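Local coordinates for protein exosome complex component Rrp41 (Archaeoglobus fulgidus, PDB 3M7N) that probably degrades RNA from the 3' end as the catalytic exoribonuclease subunit of the archaeal exosome, and may also synthesise heteromeric RNA tails, at residues S136-L141 and S161-K166; D24-I29 and L227-M232; G157-V162 and P188-I193. The protein carries 1 engineered substitution. One frame throughout, in Å; residues are numbered along the deposited sequence.

In the fold
From the N terminus, the loop 24-29 is the first half of contact 2, which closes only when the chain returns in the long helix 212-248 and so encloses the other two contacts. Inside it, contact 1 brings the start of helix 136-150 against strand 158-167, a short loop of 19 residues. Contact 3 starts on that strand, sharing Ser161 and Val162 with contact 1, and closes where 188-193 pairs alongside. Strand 158-167 thus meets helix 136-150 along one edge and its neighbouring strand along the other. Ile229 of contact 2 packs on Val162 and on the carbonyl oxygen of Ser161, tying the C-terminal helix to the same strand.

Contact 1: residues S136-L141 and S161-K166. With nucleotides of chain L.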
loop_
_atom_site.group_PDB
_atom_site.type_symbol
_atom_site.label_atom_id
_atom_site.label_comp_id
_atom_site.label_asym_id
_atom_site.label_seq_id
_atom_site.Cartn_x
_atom_site.Cartn_y
_atom_site.Cartn_z
ATOM N N SER E 136 6.763 0.179 30.226
ATOM C CA SER E 136 6.107 1.203 29.391
ATOM C C SER E 136 4.778 0.742 28.794
ATOM O O SER E 136 3.854 1.542 28.632
ATOM C CB SER E 136 7.022 1.744 28.281
ATOM O OG SER E 136 7.380 0.753 27.337
ATOM N N ARG E 137 4.655 -0.544 28.500
ATOM C CA ARG E 137 3.376 -1.031 27.985
ATOM C C ARG E 137 2.260 -0.942 29.040
ATOM O O ARG E 137 1.106 -0.669 28.710
ATOM C CB ARG E 137 3.499 -2.438 27.387
ATOM C CG ARG E 137 3.111 -3.567 28.315
ATOM C CD ARG E 137 3.476 -4.904 27.698
ATOM N NE ARG E 137 4.868 -4.901 27.252
ATOM C CZ ARG E 137 5.421 -5.870 26.531
ATOM N NH1 ARG E 137 4.703 -6.930 26.184
ATOM N NH2 ARG E 137 6.688 -5.789 26.166
ATOM N N THR E 138 2.609 -1.149 30.312
ATOM C CA THR E 138 1.626 -1.033 31.400
ATOM C C THR E 138 1.256 0.446 31.624
ATOM O O THR E 138 0.079 0.789 31.732
ATOM C CB THR E 138 2.099 -1.731 32.718
ATOM O OG1 THR E 138 3.162 -0.990 33.337
ATOM C CG2 THR E 138 2.580 -3.145 32.439
ATOM N N ALA E 139 2.264 1.312 31.640
ATOM C CA ALA E 139 2.033 2.752 31.645
ATOM C C ALA E 139 1.053 3.195 30.550
ATOM O O ALA E 139 0.060 3.896 30.835
ATOM C CB ALA E 139 3.331 3.497 31.536
ATOM N N CYS E 140 1.287 2.763 29.310
ATOM C CA CYS E 140 0.389 3.154 28.206
ATOM C C CYS E 140 -1.014 2.639 28.413
ATOM O O CYS E 140 -1.989 3.350 28.174
ATOM C CB CYS E 140 0.937 2.704 26.842
ATOM S SG CYS E 140 2.531 3.488 26.483
ATOM N N LEU E 141 -1.135 1.397 28.852
ATOM C CA LEU E 141 -2.465 0.861 29.087
ATOM C C LEU E 141 -3.204 1.684 30.151
ATOM O O LEU E 141 -4.405 1.957 30.009
ATOM C CB LEU E 141 -2.407 -0.614 29.474
ATOM C CG LEU E 141 -2.252 -1.661 28.371
ATOM C CD1 LEU E 141 -1.975 -3.054 28.980
ATOM C CD2 LEU E 141 -3.485 -1.673 27.462
ATOM N N SER E 161 -3.218 -1.698 34.969
ATOM C CA SER E 161 -2.144 -2.548 34.522
ATOM C C SER E 161 -0.866 -2.349 35.328
ATOM O O SER E 161 -0.488 -1.215 35.624
ATOM C CB SER E 161 -1.912 -2.280 33.019
ATOM O OG SER E 161 -0.766 -2.950 32.536
ATOM N N VAL E 162 -0.218 -3.457 35.683
ATOM C CA VAL E 162 1.130 -3.448 36.237
ATOM C C VAL E 162 1.830 -4.753 35.893
ATOM O O VAL E 162 1.181 -5.769 35.666
ATOM C CB VAL E 162 1.144 -3.458 37.797
ATOM C CG1 VAL E 162 2.156 -2.457 38.339
ATOM C CG2 VAL E 162 -0.224 -3.262 38.365
ATOM N N ALA E 163 3.153 -4.739 35.939
ATOM C CA ALA E 163 3.935 -5.954 35.802
ATOM C C ALA E 163 4.489 -6.384 37.164
ATOM O O ALA E 163 4.708 -5.564 38.047
ATOM C CB ALA E 163 5.092 -5.748 34.818
ATOM N N VAL E 164 4.700 -7.682 37.328
ATOM C CA VAL E 164 5.442 -8.174 38.465
ATOM C C VAL E 164 6.721 -8.727 37.891
ATOM O O VAL E 164 6.690 -9.424 36.871
ATOM C CB VAL E 164 4.685 -9.290 39.211
ATOM C CG1 VAL E 164 5.644 -10.084 40.096
ATOM C CG2 VAL E 164 3.536 -8.703 40.028
ATOM N N GLY E 165 7.841 -8.398 38.522
ATOM C CA GLY E 165 9.127 -8.935 38.124
ATOM C C GLY E 165 9.587 -9.994 39.103
ATOM O O GLY E 165 8.896 -10.335 40.057
ATOM N N LYS E 166 10.765 -10.533 38.851
ATOM C CA LYS E 166 11.363 -11.466 39.769
ATOM C C LYS E 166 12.845 -11.150 39.826
ATOM O O LYS E 166 13.530 -11.161 38.802
ATOM C CB LYS E 166 11.117 -12.911 39.338
ATOM C CG LYS E 166 11.752 -13.936 40.283
ATOM C CD LYS E 166 11.389 -15.356 39.896
ATOM C CE LYS E 166 12.430 -16.359 40.330
ATOM N NZ LYS E 166 12.014 -17.707 39.850
ATOM P P C L 6 10.136 -5.063 27.392
ATOM O OP1 C L 6 9.189 -5.243 28.519
ATOM O OP2 C L 6 9.789 -5.622 26.063
ATOM O "O5'" C L 6 10.489 -3.500 27.247
ATOM C "C5'" C L 6 10.855 -2.783 28.429
ATOM C "C4'" C L 6 11.847 -1.664 28.169
ATOM O "O4'" C L 6 12.952 -2.104 27.339
ATOM C "C3'" C L 6 11.332 -0.467 27.387
ATOM O "O3'" C L 6 10.403 0.282 28.167
ATOM C "C2'" C L 6 12.660 0.248 27.175
ATOM O "O2'" C L 6 13.152 0.889 28.345
ATOM C "C1'" C L 6 13.555 -0.936 26.800
ATOM N N1 C L 6 13.703 -1.053 25.324
ATOM C C2 C L 6 14.639 -0.236 24.689
ATOM O O2 C L 6 15.318 0.541 25.374
ATOM N N3 C L 6 14.782 -0.321 23.344
ATOM C C4 C L 6 14.031 -1.177 22.646
ATOM N N4 C L 6 14.213 -1.222 21.316
ATOM C C5 C L 6 13.067 -2.020 23.284
ATOM C C6 C L 6 12.934 -1.925 24.611
HETATM O O HOH W 1 4.527 -2.056 35.704
#
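Van der Waals packing between a helix start and a strand comes down to Thr138 and Leu141 closing over Ser161, the residues of 136-141 and 161-166 that meet most directly. The segment axes approach to 7.0 Å and run nearly antiparallel, at 162°. Ser161 OG stands anti to its backbone N (chi1 173°), which lifts it toward the helix, where Thr138 CB lies 3.1 Å from Ser161 OG. Leu141 comes alongside the same hydroxyl with its CD1 branch, at 3.8 Å from Ser161 OG. The hydroxyl is not lost in this apolar setting, because it is hydrogen-bonded to Phe189 O on the neighbouring strand. Farther along, the Thr138 CG2 methyl rests on the peptide between Val162 and Ala163, 3.9 Å from Ala163 N.

The polar link is indirect. Thr138 OG1 sits between its backbone N and carbonyl carbon, turned back to hydrogen-bond Gly135 O, and a water donates to Thr138 OG1 at 2.9 Å while accepting from Ala163 N. In this RNase PH fold, helix 136-150 lies along the edge of strand 158-167 that is turned away from strand 185-194; there Asn142 OD1 and Ser145 OG take the backbone N-H groups of Ser161 and Ile159, and the first turn of the helix faces the RNA.

Contacts with the RNA form the third group. Arg137, bent at chi3 (51°), brings the edge of its guanidinium to the backbone phosphate of cytidine C6 of chain L, with Arg137 NH2 3.1 Å from OP2 and in the plane of the group; NH1 is hydrogen-bonded to Gln205. Ser136 OG lies 3.2 Å from O3' of that nucleotide and is also hydrogen-bonded with Tyr79 OH.

Contact 2: residues D24-I29 and L227-M232; sequences DELRPI and LQIYEM
Apolar packing of an irregular loop against the flank of a long helix joins 24-29 to 227-232, near the protein surface and where the chain leads into strand 29-33. Two side chains of the loop, Leu26 and Ile29, point at the helix and meet Gln228, Ile229 and Met232, which share one side of it.

Leu26 does most of this work through its CD1 branch. That methyl meets Ile229 at a slant, 3.7 Å from Ile229 CG1, and lies 4.0 Å from Met232 CE. Leu26 and Gln228 lie alongside each other with their tips pointing opposite ways, so that Leu26 CD1 is 3.3 Å from the amide nitrogen Gln228 NE2. Because the Gln228 chain is extended beyond CG, its amide reaches past the leucine to a water, which accepts from Gln228 NE2 at 2.6 Å and from the backbone Leu26 N at 2.7 Å. One water thus bridges helix side chain and loop backbone.

Ile29 approaches the helix across its partners. Its CG2 methyl rests on the sulfur, with Ile29 CG2 3.5 Å from Met232 SD, and its CD1 end lies 3.9 Å from Ile229 CG1; both crossings are close to right angles. Nearby, Asp24 makes a salt bridge to Lys224 of the same helix, while Arg27 turns elsewhere, to Asp174.

Ile229 also touches Met47 of the five-stranded sheet and Val162 of the four-stranded one, so that helix 212-248 packs against both sheets, an arrangement in keeping with the RNase PH fold and its long C-terminal helix.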
loop_
_atom_site.group_PDB
_atom_site.type_symbol
_atom_site.label_atom_id
_atom_site.label_comp_id
_atom_site.label_asym_id
_atom_site.label_seq_id
_atom_site.Cartn_x
_atom_site.Cartn_y
_atom_site.Cartn_z
ATOM N N ASP E 24 6.881 -4.900 47.469
ATOM C CA ASP E 24 5.489 -4.632 47.108
ATOM C C ASP E 24 5.144 -3.148 46.878
ATOM O O ASP E 24 3.982 -2.761 46.946
ATOM C CB ASP E 24 4.550 -5.231 48.153
ATOM C CG ASP E 24 4.700 -4.578 49.533
ATOM O OD1 ASP E 24 5.607 -3.728 49.719
ATOM O OD2 ASP E 24 3.891 -4.922 50.433
ATOM N N GLU E 25 6.145 -2.328 46.597
ATOM C CA GLU E 25 5.914 -0.905 46.352
ATOM C C GLU E 25 5.975 -0.487 44.871
ATOM O O GLU E 25 6.904 -0.860 44.151
ATOM C CB GLU E 25 6.921 -0.070 47.146
ATOM C CG GLU E 25 6.853 -0.305 48.650
ATOM C CD GLU E 25 7.896 0.497 49.400
ATOM O OE1 GLU E 25 7.794 0.582 50.651
ATOM O OE2 GLU E 25 8.807 1.052 48.734
ATOM N N LEU E 26 4.990 0.302 44.442
ATOM C CA LEU E 26 4.972 0.900 43.103
ATOM C C LEU E 26 5.981 2.024 42.981
ATOM O O LEU E 26 6.352 2.648 43.980
ATOM C CB LEU E 26 3.590 1.491 42.781
ATOM C CG LEU E 26 2.405 0.536 42.685
ATOM C CD1 LEU E 26 1.100 1.314 42.719
ATOM C CD2 LEU E 26 2.511 -0.329 41.434
ATOM N N ARG E 27 6.388 2.301 41.742
ATOM C CA ARG E 27 7.171 3.496 41.434
ATOM C C ARG E 27 6.252 4.708 41.515
ATOM O O ARG E 27 5.040 4.564 41.385
ATOM C CB ARG E 27 7.793 3.385 40.038
ATOM C CG ARG E 27 8.989 2.418 39.934
ATOM C CD ARG E 27 9.428 2.229 38.468
ATOM N NE ARG E 27 8.359 1.682 37.633
ATOM C CZ ARG E 27 8.481 1.355 36.342
ATOM N NH1 ARG E 27 7.438 0.845 35.700
ATOM N NH2 ARG E 27 9.635 1.519 35.697
ATOM N N PRO E 28 6.813 5.901 41.765
ATOM C CA PRO E 28 6.007 7.131 41.753
ATOM C C PRO E 28 5.200 7.252 40.462
ATOM O O PRO E 28 5.694 6.950 39.371
ATOM C CB PRO E 28 7.052 8.253 41.812
ATOM C CG PRO E 28 8.252 7.626 42.465
ATOM C CD PRO E 28 8.228 6.154 42.100
ATOM N N ILE E 29 3.965 7.709 40.600
ATOM C CA ILE E 29 3.031 7.776 39.503
ATOM C C ILE E 29 2.345 9.133 39.501
ATOM O O ILE E 29 2.026 9.668 40.561
ATOM C CB ILE E 29 1.994 6.652 39.640
ATOM C CG1 ILE E 29 2.619 5.326 39.219
ATOM C CG2 ILE E 29 0.758 6.919 38.819
ATOM C CD1 ILE E 29 1.718 4.142 39.445
ATOM N N LEU E 227 -4.966 -2.376 42.243
ATOM C CA LEU E 227 -5.943 -1.613 43.022
ATOM C C LEU E 227 -5.401 -0.257 43.456
ATOM O O LEU E 227 -6.148 0.709 43.520
ATOM C CB LEU E 227 -6.451 -2.400 44.225
ATOM C CG LEU E 227 -7.506 -3.418 43.798
ATOM C CD1 LEU E 227 -7.810 -4.408 44.918
ATOM C CD2 LEU E 227 -8.773 -2.724 43.290
ATOM N N GLN E 228 -4.110 -0.187 43.752
ATOM C CA GLN E 228 -3.501 1.092 44.113
ATOM C C GLN E 228 -3.534 2.065 42.929
ATOM O O GLN E 228 -4.058 3.171 43.042
ATOM C CB GLN E 228 -2.064 0.903 44.642
ATOM C CG GLN E 228 -1.999 0.167 45.988
ATOM C CD GLN E 228 -0.594 0.051 46.587
ATOM O OE1 GLN E 228 -0.449 -0.123 47.801
ATOM N NE2 GLN E 228 0.432 0.132 45.755
ATOM N N ILE E 229 -2.996 1.638 41.786
ATOM C CA ILE E 229 -3.001 2.451 40.567
ATOM C C ILE E 229 -4.418 2.867 40.198
ATOM O O ILE E 229 -4.670 4.019 39.833
ATOM C CB ILE E 229 -2.389 1.685 39.389
ATOM C CG1 ILE E 229 -0.937 1.336 39.675
ATOM C CG2 ILE E 229 -2.496 2.482 38.075
ATOM C CD1 ILE E 229 -0.346 0.454 38.621
ATOM N N TYR E 230 -5.349 1.926 40.292
ATOM C CA TYR E 230 -6.710 2.232 39.897
ATOM C C TYR E 230 -7.286 3.448 40.630
ATOM O O TYR E 230 -7.933 4.303 40.012
ATOM C CB TYR E 230 -7.608 1.039 40.114
ATOM C CG TYR E 230 -9.047 1.428 40.047
ATOM C CD1 TYR E 230 -9.664 1.650 38.820
ATOM C CD2 TYR E 230 -9.787 1.609 41.205
ATOM C CE1 TYR E 230 -10.982 2.024 38.746
ATOM C CE2 TYR E 230 -11.103 1.982 41.149
ATOM C CZ TYR E 230 -11.702 2.186 39.913
ATOM O OH TYR E 230 -13.023 2.561 39.847
ATOM N N GLU E 231 -7.066 3.526 41.947
ATOM C CA GLU E 231 -7.522 4.689 42.697
ATOM C C GLU E 231 -6.877 5.972 42.169
ATOM O O GLU E 231 -7.512 7.020 42.161
ATOM C CB GLU E 231 -7.307 4.527 44.214
ATOM C CG GLU E 231 -8.392 3.653 44.902
ATOM C CD GLU E 231 -9.816 4.245 44.837
ATOM O OE1 GLU E 231 -9.990 5.479 45.014
ATOM O OE2 GLU E 231 -10.770 3.462 44.634
ATOM N N MET E 232 -5.631 5.893 41.705
ATOM C CA MET E 232 -5.019 7.073 41.083
ATOM C C MET E 232 -5.771 7.507 39.812
ATOM O O MET E 232 -5.972 8.703 39.571
ATOM C CB MET E 232 -3.532 6.855 40.797
ATOM C CG MET E 232 -2.748 6.410 42.023
ATOM S SD MET E 232 -0.987 6.106 41.720
ATOM C CE MET E 232 -0.624 4.949 43.043
HETATM O O HOH W 2 2.859 1.019 45.990
#

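Contact 3: residues G157-V162 and P188-I193; sequences GMITSV and PFAFLI
Strand 158-162 and strand 188-193 run antiparallel at 155°, with Met158-Ile193, Thr160-Phe191 and Val162-Phe189 as hydrogen-bonded pairs and Ile159-Leu192 and Ser161-Ala190 as non-hydrogen-bonded pairs between them. The central rung is the tightest, Phe191 N reaching Thr160 O at 2.7 Å in the plane of the carbonyl. At the Val162 end the ladder is less regular: Phe189 N donates to Val162 O at 2.8 Å from above the carbonyl plane, and the return bond from Val162 N is weak. Ser161 OG also donates to Phe189 O, at 2.7 Å, so that this one oxygen takes a side-chain donor together with the weak backbone one. The strands draw close here, with Ser161 CB only 3.6 Å from Ala190 CB.

These are the two middle strands of the four-stranded antiparallel sheet in the second half of the RNase PH fold; strand 197-207 continues it beyond 188-193. Phe189 and Phe191 project toward helix 212-248, touching Ala222 and Ala226.

On the face with the phenylalanines, the Phe189 ring presents its edge to Val162 O, the oxygen lying in the ring plane 3.5 Å from Phe189 CD1. Thr160 meets Ile193 at a slant, with Thr160 OG1 3.4 Å from Ile193 CG1; that hydroxyl is hydrogen-bonded to Gln233 of the helix. On the other face Ile159 CG2 lies 4.2 Å from Ala190 CB. Leu192, CG anti to its backbone N (chi1 173°), turns CD1 back over Gly157 N, 3.6 Å away, and also packs on Leu232 of the neighbouring exonuclease 2 subunit.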
loop_
_atom_site.group_PDB
_atom_site.type_symbol
_atom_site.label_atom_id
_atom_site.label_comp_id
_atom_site.label_asym_id
_atom_site.label_seq_id
_atom_site.Cartn_x
_atom_site.Cartn_y
_atom_site.Cartn_z
ATOM N N GLY E 157 -15.882 -1.308 32.449
ATOM C CA GLY E 157 -15.207 -0.810 33.618
ATOM C C GLY E 157 -13.849 -0.310 33.178
ATOM O O GLY E 157 -13.623 -0.079 32.006
ATOM N N MET E 158 -12.930 -0.168 34.114
ATOM C CA MET E 158 -11.644 0.389 33.799
ATOM C C MET E 158 -10.577 -0.671 33.578
ATOM O O MET E 158 -10.711 -1.817 33.999
ATOM C CB MET E 158 -11.231 1.353 34.907
ATOM C CG MET E 158 -11.851 2.741 34.729
ATOM S SD MET E 158 -10.596 3.767 33.973
ATOM C CE MET E 158 -9.176 2.884 34.621
ATOM N N ILE E 159 -9.509 -0.271 32.916
ATOM C CA ILE E 159 -8.428 -1.168 32.642
ATOM C C ILE E 159 -7.252 -0.678 33.462
ATOM O O ILE E 159 -6.895 0.495 33.408
ATOM C CB ILE E 159 -8.086 -1.161 31.127
ATOM C CG1 ILE E 159 -9.136 -1.947 30.337
ATOM C CG2 ILE E 159 -6.724 -1.741 30.885
ATOM C CD1 ILE E 159 -9.192 -3.437 30.681
ATOM N N THR E 160 -6.655 -1.568 34.237
ATOM C CA THR E 160 -5.566 -1.160 35.095
ATOM C C THR E 160 -4.443 -2.174 34.963
ATOM O O THR E 160 -4.675 -3.383 34.877
ATOM C CB THR E 160 -6.039 -1.012 36.582
ATOM O OG1 THR E 160 -7.212 -0.183 36.642
ATOM C CG2 THR E 160 -4.929 -0.414 37.453
ATOM N N SER E 161 -3.218 -1.698 34.969
ATOM C CA SER E 161 -2.144 -2.548 34.522
ATOM C C SER E 161 -0.866 -2.349 35.328
ATOM O O SER E 161 -0.488 -1.215 35.624
ATOM C CB SER E 161 -1.912 -2.280 33.019
ATOM O OG SER E 161 -0.766 -2.950 32.536
ATOM N N VAL E 162 -0.218 -3.457 35.683
ATOM C CA VAL E 162 1.130 -3.448 36.237
ATOM C C VAL E 162 1.830 -4.753 35.893
ATOM O O VAL E 162 1.181 -5.769 35.666
ATOM C CB VAL E 162 1.144 -3.458 37.797
ATOM C CG1 VAL E 162 2.156 -2.457 38.339
ATOM C CG2 VAL E 162 -0.224 -3.262 38.365
ATOM N N PRO E 188 3.811 -8.582 32.761
ATOM C CA PRO E 188 2.785 -7.536 32.710
ATOM C C PRO E 188 1.378 -8.111 32.812
ATOM O O PRO E 188 1.113 -9.148 32.220
ATOM C CB PRO E 188 3.003 -6.893 31.327
ATOM C CG PRO E 188 3.831 -7.872 30.550
ATOM C CD PRO E 188 4.677 -8.568 31.572
ATOM N N PHE E 189 0.503 -7.444 33.567
ATOM C CA PHE E 189 -0.923 -7.783 33.633
ATOM C C PHE E 189 -1.730 -6.538 33.326
ATOM O O PHE E 189 -1.233 -5.419 33.445
ATOM C CB PHE E 189 -1.361 -8.192 35.057
ATOM C CG PHE E 189 -0.638 -9.368 35.620
ATOM C CD1 PHE E 189 0.637 -9.228 36.153
ATOM C CD2 PHE E 189 -1.250 -10.613 35.665
ATOM C CE1 PHE E 189 1.287 -10.314 36.696
ATOM C CE2 PHE E 189 -0.595 -11.705 36.210
ATOM C CZ PHE E 189 0.671 -11.550 36.728
ATOM N N ALA E 190 -2.997 -6.733 32.984
ATOM C CA ALA E 190 -3.971 -5.659 33.085
ATOM C C ALA E 190 -5.277 -6.319 33.456
ATOM O O ALA E 190 -5.555 -7.437 33.018
ATOM C CB ALA E 190 -4.103 -4.903 31.790
ATOM N N PHE E 191 -6.072 -5.630 34.267
ATOM C CA PHE E 191 -7.312 -6.196 34.766
ATOM C C PHE E 191 -8.469 -5.278 34.432
ATOM O O PHE E 191 -8.294 -4.068 34.279
ATOM C CB PHE E 191 -7.266 -6.362 36.301
ATOM C CG PHE E 191 -6.063 -7.109 36.813
ATOM C CD1 PHE E 191 -4.940 -6.421 37.239
ATOM C CD2 PHE E 191 -6.064 -8.496 36.890
ATOM C CE1 PHE E 191 -3.826 -7.103 37.716
ATOM C CE2 PHE E 191 -4.961 -9.180 37.371
ATOM C CZ PHE E 191 -3.843 -8.489 37.794
ATOM N N LEU E 192 -9.651 -5.866 34.334
ATOM C CA LEU E 192 -10.884 -5.114 34.400
ATOM C C LEU E 192 -11.240 -4.874 35.880
ATOM O O LEU E 192 -11.363 -5.834 36.648
ATOM C CB LEU E 192 -12.007 -5.907 33.732
ATOM C CG LEU E 192 -13.379 -5.266 33.899
ATOM C CD1 LEU E 192 -13.467 -3.972 33.073
ATOM C CD2 LEU E 192 -14.484 -6.247 33.525
ATOM N N ILE E 193 -11.362 -3.602 36.275
ATOM C CA ILE E 193 -11.918 -3.228 37.570
ATOM C C ILE E 193 -13.401 -2.913 37.413
ATOM O O ILE E 193 -13.783 -2.081 36.585
ATOM C CB ILE E 193 -11.277 -1.960 38.159
ATOM C CG1 ILE E 193 -9.763 -1.955 37.969
ATOM C CG2 ILE E 193 -11.640 -1.820 39.635
ATOM C CD1 ILE E 193 -9.036 -3.021 38.743
#